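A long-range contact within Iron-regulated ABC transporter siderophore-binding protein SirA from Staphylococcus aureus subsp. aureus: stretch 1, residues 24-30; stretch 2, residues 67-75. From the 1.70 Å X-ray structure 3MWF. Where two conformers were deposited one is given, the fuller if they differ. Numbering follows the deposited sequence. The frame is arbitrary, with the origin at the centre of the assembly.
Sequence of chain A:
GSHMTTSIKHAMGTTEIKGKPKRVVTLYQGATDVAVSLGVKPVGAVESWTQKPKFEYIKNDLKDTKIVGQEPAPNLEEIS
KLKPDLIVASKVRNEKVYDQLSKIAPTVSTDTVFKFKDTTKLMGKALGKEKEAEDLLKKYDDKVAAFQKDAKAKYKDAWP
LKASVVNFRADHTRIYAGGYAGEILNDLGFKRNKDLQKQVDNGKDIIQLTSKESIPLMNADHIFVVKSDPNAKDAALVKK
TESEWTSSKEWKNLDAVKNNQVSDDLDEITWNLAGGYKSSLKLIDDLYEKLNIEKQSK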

# COMPACT_ATOMS: atom_id res chain seq x y z
N VAL A 24 2.85 -3.19 21.11
CA VAL A 24 1.91 -3.36 20.00
C VAL A 24 2.43 -4.38 18.99
O VAL A 24 3.63 -4.44 18.71
CB VAL A 24 1.58 -2.01 19.31
CG1 VAL A 24 2.81 -1.43 18.63
CG2 VAL A 24 0.43 -2.16 18.30
N VAL A 25 1.52 -5.21 18.48
CA VAL A 25 1.81 -6.21 17.45
C VAL A 25 1.06 -5.76 16.21
O VAL A 25 -0.14 -5.53 16.26
CB VAL A 25 1.39 -7.62 17.88
CG1 VAL A 25 1.43 -8.59 16.69
CG2 VAL A 25 2.30 -8.11 19.02
N THR A 26 1.78 -5.64 15.09
CA THR A 26 1.21 -5.16 13.83
C THR A 26 1.12 -6.30 12.84
O THR A 26 2.13 -6.95 12.54
CB THR A 26 2.03 -3.98 13.27
OG1 THR A 26 3.44 -4.30 13.32
CG2 THR A 26 1.76 -2.73 14.07
N LEU A 27 -0.09 -6.54 12.32
CA LEU A 27 -0.37 -7.72 11.48
C LEU A 27 -0.51 -7.44 9.99
O LEU A 27 -0.91 -8.31 9.24
CB LEU A 27 -1.64 -8.44 11.97
CG LEU A 27 -1.52 -8.93 13.43
CD1 LEU A 27 -2.78 -9.70 13.80
CD2 LEU A 27 -0.31 -9.83 13.62
N TYR A 28 -0.19 -6.21 9.57
CA TYR A 28 0.05 -5.99 8.15
C TYR A 28 1.16 -4.98 7.93
O TYR A 28 1.44 -4.18 8.81
CB TYR A 28 -1.24 -5.60 7.41
CG TYR A 28 -1.98 -4.38 7.87
CD1 TYR A 28 -2.97 -4.48 8.87
CD2 TYR A 28 -1.79 -3.14 7.24
CE1 TYR A 28 -3.72 -3.35 9.24
CE2 TYR A 28 -2.52 -2.01 7.62
CZ TYR A 28 -3.51 -2.13 8.59
OH TYR A 28 -4.26 -1.05 8.98
N GLN A 29 1.78 -5.01 6.75
CA GLN A 29 2.98 -4.19 6.51
C GLN A 29 2.77 -2.73 6.87
O GLN A 29 3.62 -2.11 7.49
CB GLN A 29 3.35 -4.26 5.01
CG GLN A 29 3.31 -5.68 4.40
CD GLN A 29 4.34 -6.61 5.01
OE1 GLN A 29 5.51 -6.25 5.13
NE2 GLN A 29 3.90 -7.81 5.42
N GLY A 30 1.65 -2.15 6.42
CA GLY A 30 1.43 -0.71 6.60
C GLY A 30 1.27 -0.34 8.06
O GLY A 30 1.64 0.75 8.44
N ILE A 67 9.22 -11.56 14.90
CA ILE A 67 8.39 -11.88 13.73
C ILE A 67 7.32 -12.86 14.16
O ILE A 67 7.63 -13.92 14.72
CB ILE A 67 9.24 -12.41 12.54
CG1 ILE A 67 10.25 -11.34 12.09
CG2 ILE A 67 8.34 -12.91 11.40
CD1 ILE A 67 9.63 -10.05 11.60
N VAL A 68 6.05 -12.52 13.92
CA VAL A 68 4.96 -13.40 14.32
C VAL A 68 4.39 -14.24 13.18
O VAL A 68 3.35 -14.88 13.36
CB VAL A 68 3.85 -12.64 15.07
CG1 VAL A 68 4.45 -11.95 16.29
CG2 VAL A 68 3.18 -11.59 14.14
N GLY A 69 5.06 -14.28 12.03
CA GLY A 69 4.62 -15.14 10.94
C GLY A 69 4.27 -14.36 9.68
O GLY A 69 4.57 -13.17 9.57
N GLN A 70 3.59 -15.03 8.76
CA GLN A 70 3.29 -14.48 7.43
C GLN A 70 1.96 -13.74 7.46
O GLN A 70 0.99 -14.18 8.08
CB GLN A 70 3.27 -15.59 6.38
CG GLN A 70 4.59 -16.38 6.31
CD GLN A 70 4.67 -17.36 5.14
OE1 GLN A 70 5.75 -17.85 4.80
NE2 GLN A 70 3.52 -17.68 4.53
N GLU A 71 1.91 -12.60 6.77
CA GLU A 71 0.69 -11.78 6.78
C GLU A 71 -0.62 -12.52 6.47
O GLU A 71 -1.64 -12.23 7.07
CB GLU A 71 0.89 -10.53 5.92
CG GLU A 71 -0.32 -9.57 5.96
CD GLU A 71 -0.03 -8.23 5.34
OE1 GLU A 71 1.07 -7.66 5.59
OE2 GLU A 71 -0.97 -7.72 4.66
N PRO A 72 -0.61 -13.48 5.52
CA PRO A 72 -1.88 -14.19 5.27
C PRO A 72 -2.36 -15.08 6.43
O PRO A 72 -3.53 -15.46 6.45
CB PRO A 72 -1.55 -15.07 4.08
CG PRO A 72 -0.49 -14.28 3.35
CD PRO A 72 0.37 -13.76 4.45
N ALA A 73 -1.47 -15.42 7.36
CA ALA A 73 -1.83 -16.34 8.47
C ALA A 73 -0.83 -16.27 9.59
O ALA A 73 0.01 -17.18 9.77
CB ALA A 73 -1.98 -17.78 7.95
N PRO A 74 -0.90 -15.20 10.38
CA PRO A 74 0.06 -15.02 11.48
C PRO A 74 -0.10 -16.07 12.57
O PRO A 74 -1.17 -16.70 12.70
CB PRO A 74 -0.28 -13.63 12.02
CG PRO A 74 -1.70 -13.40 11.63
CD PRO A 74 -1.77 -14.01 10.25
N ASN A 75 0.99 -16.31 13.29
CA ASN A 75 1.03 -17.37 14.30
C ASN A 75 0.53 -16.82 15.62
O ASN A 75 1.22 -16.03 16.28
CB ASN A 75 2.47 -17.90 14.42
CG ASN A 75 2.57 -19.08 15.34
OD1 ASN A 75 2.15 -18.98 16.48
ND2 ASN A 75 3.12 -20.20 14.87
O HOH W 1 -2.00 -10.80 9.36

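The contact centres on the carboxylate of E71, which reaches the start of the helix that follows Y28. A single oxygen, E71 OE1, accepts two hydrogen bonds from Q29: one from the backbone, N to OE1 at 3.0 Å, and a shorter one from the side chain, NE2 to OE1 at 2.8 Å. Two m rotamers (chi1 and chi2) fold the Q29 side chain back so that its amide and its own backbone N meet the same acceptor. The CA-to-CB bond of E71 points toward stretch 1, and the side chain is nearly extended (chi1 and chi2 both t), a length that suits glutamate to the span. Its carboxylate also lies against Y28, with E71 OE1 3.2 Å from Y28 CA, while E71 OE2 is hydrogen-bonded elsewhere in the structure; the buried charge is thus well supplied with polar partners. A water lies between the two backbones, within hydrogen-bonding distance of L27 O and E71 O, each 2.7 Å from the water oxygen.

Beyond this polar centre the packing is apolar. L27 leaves its backbone sideways, but its end approaches stretch 2, where CD2 packs on V68 CG2 (3.9 Å) and P74 CB (4.1 Å). V25 CG1 extends the patch to V68 CG2 at 4.3 Å. These aliphatic groups need no polar partners. Together the stretches bury 283 Å², counting both sides.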